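Chitinase (Paenibacillus sp. FPU-7, PDB 5GZT) probably catalyses the random endo-hydrolysis of N-acetyl-beta-D-glucosaminide (1->4)-beta-linkages in chitin and chitodextrins. Local coordinates at residues 7-12 / 29-34; 22-27 / 41-46; 55-60 / 76-81; 83-88 / 106-111; 90-95 / 112-117. All coordinates share one frame; numbering follows the deposited sequence.

Interaction 1. Residues 7-12 / 29-34; sequences SVIGVV and AKVGEV
Ile9 and Gly10 meet Lys30, Val31 and Gly32 where two successive coils of a parallel beta-helix turn from one sheet to the next. Residues 7-12 and 29-34 run in the same direction, their end-to-end directions 0° apart, and the matched pair Gly10 and Gly32 has its CA atoms 4.1 Å apart, the shortest such spacing along the register. Three backbone bonds hold this turn. Ile9 N gives a nearly straight one to Lys30 O at 2.8 Å, Gly32 N reaches Gly10 O at 2.9 Å but with a bent N-H, so that bond is weak, and Val12 N is received by Glu33 O. From there Val12 and Val34 begin a parallel ladder.

The side chain of Ile9 can be followed outward. Its CB stands 4.1 Å from Val31 CG1 and also rests near the carbonyl oxygen of Lys30. CG1 is anti to the carbonyl carbon, beside the backbone N (chi1 -54°), and the bend at chi2 (87°) then puts Ile9 CD1 3.8 Å from Lys30 O. The oxygen thus takes the peptide N-H and has aliphatic carbon close by. Val8 and Lys30 lie side by side, Val8 CG2 being 3.8 Å from Lys30 CB.

This edge of the coil is also an interface: Val12 pairs in a parallel ladder with a strand of another protein chain, so the sheet continues across the boundary. Phe52 packs against Val31 and Val34. Inside the turn the side chains of Val12 and Val31 cross at a slant, Val12 CG2 lying 3.4 Å from Val31 CG1, tighter than ordinary van der Waals contact.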
# COMPACT_ATOMS: atom_id res chain seq x y z
N SER B 7 -54.44 -36.46 23.41
CA SER B 7 -55.79 -36.03 22.99
C SER B 7 -55.69 -34.73 22.18
O SER B 7 -54.59 -34.21 21.95
CB SER B 7 -56.70 -35.76 24.21
OG SER B 7 -57.54 -36.85 24.52
N VAL B 8 -56.84 -34.24 21.75
CA VAL B 8 -56.98 -32.90 21.19
C VAL B 8 -58.18 -32.27 21.87
O VAL B 8 -59.28 -32.83 21.91
CB VAL B 8 -57.11 -32.93 19.64
CG1 VAL B 8 -57.70 -31.63 19.10
CG2 VAL B 8 -55.75 -33.24 19.00
N ILE B 9 -57.92 -31.11 22.48
CA ILE B 9 -58.96 -30.26 23.04
C ILE B 9 -58.81 -28.86 22.43
O ILE B 9 -57.71 -28.46 21.99
CB ILE B 9 -58.92 -30.25 24.59
CG1 ILE B 9 -58.97 -31.69 25.13
CG2 ILE B 9 -60.07 -29.41 25.15
CD1 ILE B 9 -57.61 -32.36 25.26
N GLY B 10 -59.94 -28.15 22.35
CA GLY B 10 -59.95 -26.79 21.85
C GLY B 10 -59.96 -25.87 23.04
O GLY B 10 -59.24 -26.10 24.05
N VAL B 11 -60.76 -24.82 22.93
CA VAL B 11 -60.95 -23.88 24.02
C VAL B 11 -61.46 -24.67 25.23
O VAL B 11 -62.23 -25.61 25.07
CB VAL B 11 -61.91 -22.74 23.61
CG1 VAL B 11 -62.41 -21.93 24.83
CG2 VAL B 11 -61.24 -21.85 22.57
N VAL B 12 -61.01 -24.28 26.42
CA VAL B 12 -61.37 -24.89 27.70
C VAL B 12 -61.82 -23.78 28.64
O VAL B 12 -61.12 -22.80 28.77
CB VAL B 12 -60.14 -25.59 28.36
CG1 VAL B 12 -60.55 -26.29 29.66
CG2 VAL B 12 -59.44 -26.53 27.38
N ALA B 29 -50.73 -34.73 23.57
CA ALA B 29 -51.89 -33.89 23.80
C ALA B 29 -51.66 -32.44 23.32
O ALA B 29 -50.51 -32.00 23.09
CB ALA B 29 -52.29 -33.91 25.27
N LYS B 30 -52.80 -31.75 23.22
CA LYS B 30 -53.01 -30.56 22.40
C LYS B 30 -54.20 -29.81 23.02
O LYS B 30 -55.34 -30.34 23.06
CB LYS B 30 -53.39 -31.03 20.97
CG LYS B 30 -52.49 -30.62 19.82
CD LYS B 30 -52.76 -29.18 19.39
CE LYS B 30 -51.75 -28.23 20.00
NZ LYS B 30 -50.37 -28.61 19.55
N VAL B 31 -53.98 -28.61 23.55
CA VAL B 31 -55.07 -27.89 24.22
C VAL B 31 -55.13 -26.50 23.65
O VAL B 31 -54.08 -25.89 23.33
CB VAL B 31 -54.97 -27.83 25.76
CG1 VAL B 31 -56.35 -27.56 26.39
CG2 VAL B 31 -54.39 -29.12 26.32
N GLY B 32 -56.37 -26.02 23.49
CA GLY B 32 -56.62 -24.67 23.02
C GLY B 32 -56.40 -23.71 24.16
O GLY B 32 -55.63 -24.02 25.09
N GLU B 33 -57.07 -22.56 24.08
CA GLU B 33 -56.96 -21.52 25.08
C GLU B 33 -57.72 -21.98 26.32
O GLU B 33 -58.91 -22.28 26.23
CB GLU B 33 -57.55 -20.17 24.56
CG GLU B 33 -57.71 -19.05 25.61
CD GLU B 33 -58.22 -17.70 25.06
OE1 GLU B 33 -57.79 -17.35 23.96
OE2 GLU B 33 -59.01 -16.99 25.74
N VAL B 34 -57.05 -21.94 27.48
CA VAL B 34 -57.71 -22.15 28.78
C VAL B 34 -58.20 -20.83 29.42
O VAL B 34 -57.39 -19.95 29.74
CB VAL B 34 -56.74 -22.85 29.78
CG1 VAL B 34 -57.48 -23.25 31.05
CG2 VAL B 34 -56.01 -24.02 29.13

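Interaction 2. Residues 22-27 / 41-46; sequences RIVAKG and KLEETD. With NA (sodium ion), chain C; FMT (formic acid), chain K.
Arg22 to Ala25 pair in parallel with Lys41 to Glu44, residue for residue, on neighbouring strands of a parallel beta-helix whose axes approach to 4.6 Å and diverge by 18°. Ile23 and Ala25 use both N-H and C=O toward strand 41-45, exchanging bonds with Lys41, Glu43 and Thr45 in a regular parallel pattern as far as Thr45.

On the face bearing Arg22, Lys41 and Glu43, charge dominates. Arg22 NH1 makes a salt bridge to Glu43 OE1 at 3.0 Å. The oxygen lies close to the guanidinium plane, yet the nitrogen comes from above the carboxylate, 53° out of its plane; the two groups stand 89° apart. Glu43, extended beyond CG, brings OE1 to this point. Arg22 NE and NH2 are held by backbone of another protein chain, so the guanidinium spans the interface. Lys41 NZ is a long partner of Glu43 OE1, at 4.0 Å, and donates to O1 of a formic acid molecule at 2.6 Å; that molecule, probably from the crystallisation liquor, is also bonded to Ser70 and Asn89.

The other face is apolar at one end and metal-binding at the other. Ile23 CB packs on Leu42 CD2 at 4.1 Å, with Phe52 touching both residues and Ala25. Further along, Glu44 OE2 binds a sodium ion at 2.5 Å, and the backbone oxygens of Thr50, Phe52 and Ser72 complete the protein ligands. The site thus gathers residues from successive coils.

Where the second strand turns its corner, the pattern shifts by one residue: Gly27 N passes over Thr45 O and donates to Asp46 O across 2.6 Å.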
# COMPACT_ATOMS: atom_id res chain seq x y z
N ARG B 22 -57.30 -30.39 39.05
CA ARG B 22 -56.03 -30.55 38.34
C ARG B 22 -56.32 -31.04 36.91
O ARG B 22 -57.09 -31.98 36.73
CB ARG B 22 -55.10 -31.47 39.13
CG ARG B 22 -53.71 -31.65 38.55
CD ARG B 22 -52.84 -32.40 39.55
NE ARG B 22 -53.23 -33.83 39.57
CZ ARG B 22 -52.65 -34.80 38.85
NH1 ARG B 22 -51.61 -34.56 38.05
NH2 ARG B 22 -53.12 -36.03 38.95
N ILE B 23 -55.76 -30.38 35.91
CA ILE B 23 -55.92 -30.77 34.52
C ILE B 23 -54.55 -31.07 33.99
O ILE B 23 -53.68 -30.23 34.05
CB ILE B 23 -56.60 -29.68 33.65
CG1 ILE B 23 -57.98 -29.34 34.22
CG2 ILE B 23 -56.72 -30.14 32.19
CD1 ILE B 23 -58.73 -28.23 33.50
N VAL B 24 -54.38 -32.27 33.43
CA VAL B 24 -53.10 -32.70 33.00
C VAL B 24 -53.14 -32.95 31.51
O VAL B 24 -54.18 -33.31 30.98
CB VAL B 24 -52.64 -33.98 33.75
CG1 VAL B 24 -51.16 -34.21 33.51
CG2 VAL B 24 -52.91 -33.84 35.23
N ALA B 25 -52.01 -32.73 30.85
CA ALA B 25 -51.84 -32.97 29.45
C ALA B 25 -50.62 -33.88 29.28
O ALA B 25 -49.46 -33.48 29.67
CB ALA B 25 -51.62 -31.64 28.72
N LYS B 26 -50.88 -35.07 28.67
CA LYS B 26 -49.89 -36.14 28.54
C LYS B 26 -49.56 -36.55 27.08
O LYS B 26 -50.43 -36.71 26.23
CB LYS B 26 -50.31 -37.36 29.37
CG LYS B 26 -49.14 -38.12 29.99
CD LYS B 26 -49.46 -39.59 30.27
CE LYS B 26 -49.41 -40.44 29.00
NZ LYS B 26 -49.61 -41.89 29.27
N GLY B 27 -48.27 -36.69 26.81
CA GLY B 27 -47.80 -37.15 25.52
C GLY B 27 -48.07 -36.21 24.36
O GLY B 27 -47.59 -35.07 24.36
N LYS B 41 -55.41 -26.32 38.40
CA LYS B 41 -53.99 -26.53 38.24
C LYS B 41 -53.73 -27.18 36.90
O LYS B 41 -54.17 -28.29 36.66
CB LYS B 41 -53.45 -27.34 39.42
CG LYS B 41 -52.00 -27.80 39.31
CD LYS B 41 -51.50 -28.17 40.71
CE LYS B 41 -50.25 -29.01 40.72
NZ LYS B 41 -49.22 -28.58 39.75
N LEU B 42 -53.06 -26.46 35.99
CA LEU B 42 -52.68 -27.03 34.70
C LEU B 42 -51.33 -27.63 34.93
O LEU B 42 -50.46 -27.02 35.61
CB LEU B 42 -52.61 -25.99 33.58
CG LEU B 42 -53.86 -25.11 33.41
CD1 LEU B 42 -53.84 -24.32 32.11
CD2 LEU B 42 -55.18 -25.88 33.50
N GLU B 43 -51.19 -28.84 34.39
CA GLU B 43 -49.96 -29.60 34.45
C GLU B 43 -49.67 -30.28 33.12
O GLU B 43 -50.56 -30.83 32.49
CB GLU B 43 -50.14 -30.62 35.55
CG GLU B 43 -48.91 -31.37 35.96
CD GLU B 43 -48.98 -31.81 37.42
OE1 GLU B 43 -50.11 -32.02 37.96
OE2 GLU B 43 -47.86 -31.94 38.00
N GLU B 44 -48.42 -30.25 32.70
CA GLU B 44 -48.00 -30.91 31.52
C GLU B 44 -46.98 -31.96 31.95
O GLU B 44 -45.87 -31.62 32.37
CB GLU B 44 -47.36 -29.94 30.53
CG GLU B 44 -48.31 -28.89 29.91
CD GLU B 44 -47.64 -28.11 28.76
OE1 GLU B 44 -46.39 -27.87 28.82
OE2 GLU B 44 -48.34 -27.76 27.76
N THR B 45 -47.37 -33.24 31.81
CA THR B 45 -46.46 -34.37 32.15
C THR B 45 -46.18 -35.35 30.98
O THR B 45 -47.13 -35.80 30.29
CB THR B 45 -46.98 -35.21 33.32
OG1 THR B 45 -47.70 -34.39 34.24
CG2 THR B 45 -45.80 -35.90 34.05
N ASP B 46 -44.89 -35.67 30.80
CA ASP B 46 -44.41 -36.57 29.75
C ASP B 46 -45.09 -36.11 28.47
O ASP B 46 -45.98 -36.78 27.95
CB ASP B 46 -44.75 -38.06 30.08
CG ASP B 46 -43.89 -38.63 31.25
OD1 ASP B 46 -42.63 -38.49 31.21
OD2 ASP B 46 -44.50 -39.23 32.18
NA NA C . -47.34 -26.16 26.19
C FMT K . -45.91 -29.07 40.54
O1 FMT K . -46.96 -28.58 40.99
O2 FMT K . -45.37 -28.69 39.35

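Interaction 3. Residues 55-60 / 76-81; sequences VVLKDL and VDVAAS
Val55, Val56 and Leu57 pair with Val76, Asp77 and Val78 as adjacent parallel strands of the beta-helix, their axes 4.7 Å apart and only 4° from parallel.

The backbone bonds form a regular series. Asp77 supplies both its N-H, to Val55 O, and its carbonyl, which receives Leu57 N at 2.8 Å; Ala79 N then returns to Leu57 O at 3.0 Å.

Apolar contacts lie mainly on the face of Val55, Leu57, Val76 and Val78. Val55 CB approaches Val76 CG2 at 4.3 Å, and Leu57 CD2 approaches Val78 CG1 at a similar separation. Val67 and Leu69 of the strand 67-70 touch Leu57 and Val76 there, which identifies this as the interior of the coil. On the other face Val56 and Asp77 lie side by side, Val56 CG1 4.1 Å from Asp77 CB.

Between the two segments, the polar side-chain bonds come past the strands, where the coil turns. Asp59 CG is anti to the backbone N (chi1 -164°), and one oxygen of its carboxylate takes two donors from a single residue. Ser81 N meets Asp59 OD1 at 3.0 Å, nearly head-on to the C-O bond, while Ser81 OG donates to the syn lone pair of the same OD1 at 2.6 Å.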
# COMPACT_ATOMS: atom_id res chain seq x y z
N VAL B 55 -53.44 -18.92 28.22
CA VAL B 55 -54.21 -19.01 29.43
C VAL B 55 -54.60 -17.60 29.84
O VAL B 55 -53.74 -16.70 29.81
CB VAL B 55 -53.34 -19.63 30.57
CG1 VAL B 55 -54.15 -19.75 31.84
CG2 VAL B 55 -52.75 -20.97 30.16
N VAL B 56 -55.85 -17.42 30.29
CA VAL B 56 -56.37 -16.13 30.69
C VAL B 56 -57.12 -16.36 31.95
O VAL B 56 -57.97 -17.23 31.96
CB VAL B 56 -57.44 -15.53 29.68
CG1 VAL B 56 -57.82 -14.10 30.10
CG2 VAL B 56 -56.99 -15.56 28.24
N LEU B 57 -56.86 -15.55 32.99
CA LEU B 57 -57.63 -15.54 34.22
C LEU B 57 -58.63 -14.42 34.01
O LEU B 57 -58.20 -13.25 33.87
CB LEU B 57 -56.74 -15.25 35.46
CG LEU B 57 -55.86 -16.46 35.87
CD1 LEU B 57 -54.95 -16.85 34.74
CD2 LEU B 57 -55.11 -16.15 37.14
N LYS B 58 -59.92 -14.74 33.93
CA LYS B 58 -60.94 -13.72 33.53
C LYS B 58 -61.55 -13.07 34.71
O LYS B 58 -61.33 -13.52 35.86
CB LYS B 58 -62.03 -14.33 32.69
CG LYS B 58 -61.59 -14.66 31.28
CD LYS B 58 -62.16 -13.67 30.28
CE LYS B 58 -61.73 -14.08 28.91
NZ LYS B 58 -61.93 -12.97 27.97
N ASP B 59 -62.31 -11.99 34.45
CA ASP B 59 -62.91 -11.21 35.56
C ASP B 59 -63.93 -12.07 36.40
O ASP B 59 -64.23 -11.72 37.54
CB ASP B 59 -63.50 -9.82 35.08
CG ASP B 59 -63.76 -8.83 36.27
OD1 ASP B 59 -62.92 -8.60 37.18
OD2 ASP B 59 -64.87 -8.26 36.32
N LEU B 60 -64.42 -13.18 35.84
CA LEU B 60 -65.35 -14.12 36.56
C LEU B 60 -64.62 -14.93 37.69
O LEU B 60 -65.28 -15.46 38.61
CB LEU B 60 -66.06 -15.03 35.54
CG LEU B 60 -66.67 -14.34 34.25
CD1 LEU B 60 -66.21 -14.98 32.91
CD2 LEU B 60 -68.20 -14.20 34.32
N VAL B 76 -49.84 -15.72 28.91
CA VAL B 76 -50.65 -15.92 30.09
C VAL B 76 -51.00 -14.55 30.58
O VAL B 76 -50.11 -13.75 30.85
CB VAL B 76 -49.87 -16.62 31.20
CG1 VAL B 76 -50.73 -16.73 32.48
CG2 VAL B 76 -49.38 -17.94 30.72
N ASP B 77 -52.28 -14.38 30.83
CA ASP B 77 -52.91 -13.13 31.06
C ASP B 77 -53.70 -13.10 32.33
O ASP B 77 -54.69 -13.85 32.42
CB ASP B 77 -53.90 -12.94 29.90
CG ASP B 77 -53.61 -11.77 29.13
OD1 ASP B 77 -52.60 -11.79 28.36
OD2 ASP B 77 -54.39 -10.85 29.36
N VAL B 78 -53.37 -12.20 33.26
CA VAL B 78 -54.08 -12.10 34.51
C VAL B 78 -54.92 -10.83 34.35
O VAL B 78 -54.39 -9.71 34.41
CB VAL B 78 -53.12 -11.97 35.69
CG1 VAL B 78 -53.85 -11.94 36.99
CG2 VAL B 78 -52.06 -13.05 35.62
N ALA B 79 -56.24 -11.02 34.22
CA ALA B 79 -57.19 -9.96 33.87
C ALA B 79 -58.41 -10.14 34.76
O ALA B 79 -59.53 -10.43 34.28
CB ALA B 79 -57.55 -10.13 32.39
N ALA B 80 -58.20 -10.04 36.07
CA ALA B 80 -59.22 -10.47 37.02
C ALA B 80 -59.13 -9.54 38.20
O ALA B 80 -58.06 -9.40 38.81
CB ALA B 80 -59.01 -11.95 37.40
N SER B 81 -60.23 -8.83 38.47
CA SER B 81 -60.28 -7.82 39.57
C SER B 81 -60.33 -8.39 40.99
O SER B 81 -60.06 -7.66 41.98
CB SER B 81 -61.47 -6.84 39.36
OG SER B 81 -62.72 -7.51 39.48

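Interaction 4. Residues 83-88 / 106-111; sequences NPQLNV and VIVLAS
Pro84 O receives Val106 N at 3.0 Å, the first rung between parallel strands of neighbouring beta-helix coils; beyond it the axes of 85-88 and 106-109 stay 4.8 Å apart and within 9° of each other.

At Gln85 the CA-H points at Val106 O, 3.1 Å away. CG is anti to the backbone N (chi1 -178°), which puts it 4.0 Å from Val108 CG2; the extended chain lies alongside Val106 and slants across Val108.

Leu86 turns to the opposite face. Its N and O bond to Val106 O and Val108 N, while CB meets Ile107 CD1 at 4.0 Å. Leu96, on the strand 92-98 across the coil, touches both Leu86 and Ile107, placing this pair in the hydrophobic interior.

Asn87 returns to the side of Gln85 and lies alongside Val108, pointing the same way; its backbone bonds go to Val67 and Leu69 on the preceding coil.

Val88 N gives a nearly straight bond to Val108 O at 2.8 Å. Its side chain runs beside that of Leu109 within the interior, Val88 CG2 3.8 Å from Leu109 CD2. The last rung is Ala110 N to Val88 O, and Ala110 CB rests 3.4 Å from that same oxygen.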
# COMPACT_ATOMS: atom_id res chain seq x y z
N ASN B 83 -58.55 -9.61 43.31
CA ASN B 83 -57.22 -9.78 43.98
C ASN B 83 -56.53 -11.13 43.60
O ASN B 83 -56.29 -11.99 44.45
CB ASN B 83 -57.35 -9.59 45.49
CG ASN B 83 -58.20 -8.37 45.85
OD1 ASN B 83 -57.91 -7.22 45.43
ND2 ASN B 83 -59.28 -8.62 46.59
N PRO B 84 -56.27 -11.31 42.31
CA PRO B 84 -55.86 -12.59 41.81
C PRO B 84 -54.42 -12.94 42.28
O PRO B 84 -53.62 -12.04 42.43
CB PRO B 84 -55.94 -12.42 40.28
CG PRO B 84 -55.74 -10.95 40.03
CD PRO B 84 -56.21 -10.25 41.26
N GLN B 85 -54.17 -14.22 42.55
CA GLN B 85 -52.85 -14.78 42.65
C GLN B 85 -52.70 -15.86 41.60
O GLN B 85 -53.54 -16.76 41.54
CB GLN B 85 -52.63 -15.41 44.01
CG GLN B 85 -51.21 -15.99 44.17
CD GLN B 85 -50.87 -16.20 45.63
OE1 GLN B 85 -51.17 -15.34 46.49
NE2 GLN B 85 -50.27 -17.33 45.94
N LEU B 86 -51.60 -15.78 40.84
CA LEU B 86 -51.15 -16.80 39.88
C LEU B 86 -49.91 -17.45 40.48
O LEU B 86 -48.89 -16.76 40.79
CB LEU B 86 -50.84 -16.18 38.50
CG LEU B 86 -50.29 -17.15 37.48
CD1 LEU B 86 -51.35 -18.16 37.16
CD2 LEU B 86 -49.78 -16.54 36.22
N ASN B 87 -50.02 -18.76 40.70
CA ASN B 87 -48.85 -19.60 41.08
C ASN B 87 -48.32 -20.25 39.84
O ASN B 87 -49.05 -20.95 39.14
CB ASN B 87 -49.21 -20.70 42.10
CG ASN B 87 -49.14 -20.18 43.52
OD1 ASN B 87 -48.12 -20.35 44.27
ND2 ASN B 87 -50.16 -19.50 43.88
N VAL B 88 -47.03 -20.07 39.58
CA VAL B 88 -46.40 -20.78 38.52
C VAL B 88 -45.36 -21.65 39.21
O VAL B 88 -44.36 -21.17 39.77
CB VAL B 88 -45.77 -19.85 37.50
CG1 VAL B 88 -45.32 -20.68 36.28
CG2 VAL B 88 -46.75 -18.72 37.13
N VAL B 106 -50.87 -10.88 42.74
CA VAL B 106 -49.60 -11.50 43.23
C VAL B 106 -49.25 -12.57 42.27
O VAL B 106 -50.14 -13.38 41.91
CB VAL B 106 -49.80 -12.18 44.63
CG1 VAL B 106 -48.52 -12.92 45.08
CG2 VAL B 106 -50.25 -11.13 45.66
N ILE B 107 -47.96 -12.62 41.91
CA ILE B 107 -47.48 -13.59 40.98
C ILE B 107 -46.37 -14.33 41.75
O ILE B 107 -45.39 -13.69 42.18
CB ILE B 107 -46.84 -12.97 39.75
CG1 ILE B 107 -47.79 -11.99 39.02
CG2 ILE B 107 -46.44 -14.07 38.81
CD1 ILE B 107 -48.97 -12.64 38.27
N VAL B 108 -46.51 -15.65 41.90
CA VAL B 108 -45.52 -16.47 42.67
C VAL B 108 -44.80 -17.34 41.68
O VAL B 108 -45.45 -18.25 41.05
CB VAL B 108 -46.17 -17.36 43.73
CG1 VAL B 108 -45.07 -18.01 44.62
CG2 VAL B 108 -47.24 -16.60 44.51
N LEU B 109 -43.49 -17.09 41.48
CA LEU B 109 -42.74 -17.82 40.50
C LEU B 109 -41.80 -18.72 41.25
O LEU B 109 -40.84 -18.24 41.88
CB LEU B 109 -41.91 -16.89 39.59
CG LEU B 109 -42.70 -15.81 38.80
CD1 LEU B 109 -41.75 -15.11 37.85
CD2 LEU B 109 -43.85 -16.41 37.99
N ALA B 110 -42.03 -20.03 41.12
CA ALA B 110 -41.23 -21.06 41.81
C ALA B 110 -39.81 -21.05 41.21
O ALA B 110 -39.62 -20.55 40.10
CB ALA B 110 -41.90 -22.46 41.70
N SER B 111 -38.83 -21.57 41.95
CA SER B 111 -37.43 -21.47 41.57
C SER B 111 -37.09 -21.99 40.22
O SER B 111 -36.16 -21.46 39.59
CB SER B 111 -36.51 -22.24 42.54
OG SER B 111 -36.74 -23.63 42.47

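Interaction 5. Residues 90-95 / 112-117; sequences SGTIER and GVKVTT
Gly91 to Arg95 and Val113 to Thr117 follow each other residue by residue on two coils of the parallel beta-helix, their end-to-end directions 6° apart.

Four backbone bonds define the register. Lys114 N reaches Gly91 O at 3.0 Å, Ile93 N reaches Lys114 O, and Thr116 N reaches Ile93 O at 2.9 Å. The next bond, Thr117 N to Glu94 O, comes from the very next residue on each segment, because both turn a corner at the same level: Glu94 and Thr116 share nearly the same backbone conformation, with phi -68° in each. The matching corners leave the two coils in register through the bend, with Arg95 CA 4.8 Å from Thr117 CA beyond it.

Two waters bridge the segments beyond the first bond, at Gly91 and Gly112. One accepts from Gly91 N at 2.7 Å and donates weakly to Gly112 O; the second donates to Gly112 O at 3.0 Å and, weakly, to Gly91 O.

Val113 CG2, anti to the carbonyl carbon, is set against the backbone of Ser90, 3.5 Å from its CA. Ile93 CB faces Val115 CG2 at 4.3 Å on the buried side.

Among the charged groups, Arg95, in one of its two modelled conformers, makes a salt bridge and weak hydrogen bond from NH1 to Glu94 OE1 at 3.1 Å, while its NH2 pairs with Asp75 on the preceding coil.

The polar tip of Thr92 turns to that coil too, its OG1 hydrogen-bonded to Ser72, a residue of the sodium site. The strand 72-78 lies beside 92-98 in the same sheet, with Val76 against Ile93, and Val88 of the strand 85-89 contacts both Ile93 and Val113 from the adjoining sheet.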
# COMPACT_ATOMS: atom_id res chain seq x y z
N SER B 90 -43.81 -24.63 37.81
CA SER B 90 -42.69 -25.10 36.99
C SER B 90 -42.86 -24.71 35.53
O SER B 90 -43.97 -24.55 35.05
CB SER B 90 -42.48 -26.63 37.09
OG SER B 90 -43.40 -27.29 36.33
N GLY B 91 -41.73 -24.63 34.83
CA GLY B 91 -41.77 -24.52 33.38
C GLY B 91 -41.53 -23.09 32.96
O GLY B 91 -40.73 -22.38 33.59
N THR B 92 -42.21 -22.69 31.88
CA THR B 92 -41.86 -21.48 31.12
C THR B 92 -43.14 -20.76 30.67
O THR B 92 -44.17 -21.37 30.49
CB THR B 92 -41.03 -21.78 29.87
OG1 THR B 92 -41.75 -22.75 29.08
CG2 THR B 92 -39.62 -22.24 30.22
N ILE B 93 -43.04 -19.44 30.56
CA ILE B 93 -44.13 -18.59 30.04
C ILE B 93 -43.45 -17.58 29.14
O ILE B 93 -42.49 -16.90 29.54
CB ILE B 93 -44.95 -17.85 31.11
CG1 ILE B 93 -45.76 -18.81 32.00
CG2 ILE B 93 -45.96 -16.95 30.44
CD1 ILE B 93 -46.27 -18.16 33.29
N GLU B 94 -43.89 -17.50 27.90
CA GLU B 94 -43.28 -16.47 26.96
C GLU B 94 -43.63 -15.05 27.39
O GLU B 94 -42.79 -14.20 27.53
CB GLU B 94 -43.71 -16.70 25.51
CG GLU B 94 -42.89 -17.74 24.74
CD GLU B 94 -43.62 -18.33 23.49
OE1 GLU B 94 -44.61 -17.75 22.98
OE2 GLU B 94 -43.18 -19.39 23.01
N ARG B 95 -44.89 -14.81 27.60
CA ARG B 95 -45.32 -13.47 27.92
C ARG B 95 -46.39 -13.57 28.98
O ARG B 95 -47.46 -14.14 28.79
CB ARG B 95 -45.76 -12.70 26.64
CG ARG B 95 -44.62 -12.47 25.60
CD ARG B 95 -45.07 -12.13 24.15
NE ARG B 95 -46.10 -13.08 23.69
CZ ARG B 95 -45.88 -14.25 23.07
NH1 ARG B 95 -44.68 -14.68 22.75
NH2 ARG B 95 -46.89 -15.01 22.79
N GLY B 112 -37.69 -23.04 39.73
CA GLY B 112 -37.14 -23.31 38.32
C GLY B 112 -37.82 -22.56 37.11
O GLY B 112 -37.51 -22.81 35.92
N VAL B 113 -38.79 -21.70 37.42
CA VAL B 113 -39.65 -21.13 36.41
C VAL B 113 -38.91 -20.05 35.67
O VAL B 113 -38.08 -19.43 36.25
CB VAL B 113 -40.97 -20.60 37.03
CG1 VAL B 113 -41.78 -19.79 36.06
CG2 VAL B 113 -41.77 -21.79 37.53
N LYS B 114 -39.14 -19.92 34.35
CA LYS B 114 -38.61 -18.80 33.56
C LYS B 114 -39.75 -18.09 32.77
O LYS B 114 -40.41 -18.73 31.87
CB LYS B 114 -37.49 -19.28 32.64
CG LYS B 114 -36.31 -19.88 33.40
CD LYS B 114 -35.19 -20.24 32.42
CE LYS B 114 -35.47 -21.56 31.73
NZ LYS B 114 -35.18 -21.45 30.27
N VAL B 115 -39.99 -16.81 33.11
CA VAL B 115 -40.90 -15.97 32.35
C VAL B 115 -39.99 -15.12 31.45
O VAL B 115 -39.09 -14.41 31.93
CB VAL B 115 -41.78 -15.16 33.30
CG1 VAL B 115 -42.78 -14.30 32.50
CG2 VAL B 115 -42.57 -16.11 34.24
N THR B 116 -40.11 -15.27 30.12
CA THR B 116 -39.19 -14.47 29.25
C THR B 116 -39.53 -12.93 29.33
O THR B 116 -38.63 -12.08 29.43
CB THR B 116 -39.36 -14.88 27.78
OG1 THR B 116 -39.13 -16.27 27.67
CG2 THR B 116 -38.37 -14.12 26.86
N THR B 117 -40.82 -12.63 29.22
CA THR B 117 -41.35 -11.25 29.31
C THR B 117 -42.50 -11.13 30.27
O THR B 117 -43.52 -11.83 30.16
CB THR B 117 -41.72 -10.72 27.89
OG1 THR B 117 -40.53 -10.80 27.11
CG2 THR B 117 -42.18 -9.23 27.93
O HOH W 1 -39.20 -25.26 35.64
O HOH W 2 -38.21 -23.49 33.09

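How the interactions relate
From the N terminus, interaction 1 closes a loop of 16 intervening residues and interaction 2 one of 13; the two cross, since 22-27 precedes 29-34 and 41-46 follows it. Interaction 3 comes next in series, closing 15 residues, then interactions 4 and 5, closing 17 and 16, which cross in the same way. Interactions 2 and 4 belong to one parallel sheet, 3 and 5 to another, while interaction 1 forms the turn leading into the latter. The sheets meet through interior side chains: Val34 on Leu42, Val76 on Leu86, and Leu109 on Val115. Val34 O to Val56 N and Arg95 O to Val76 N, probable hydrogen bonds, link 1 with 3 and 3 with 5.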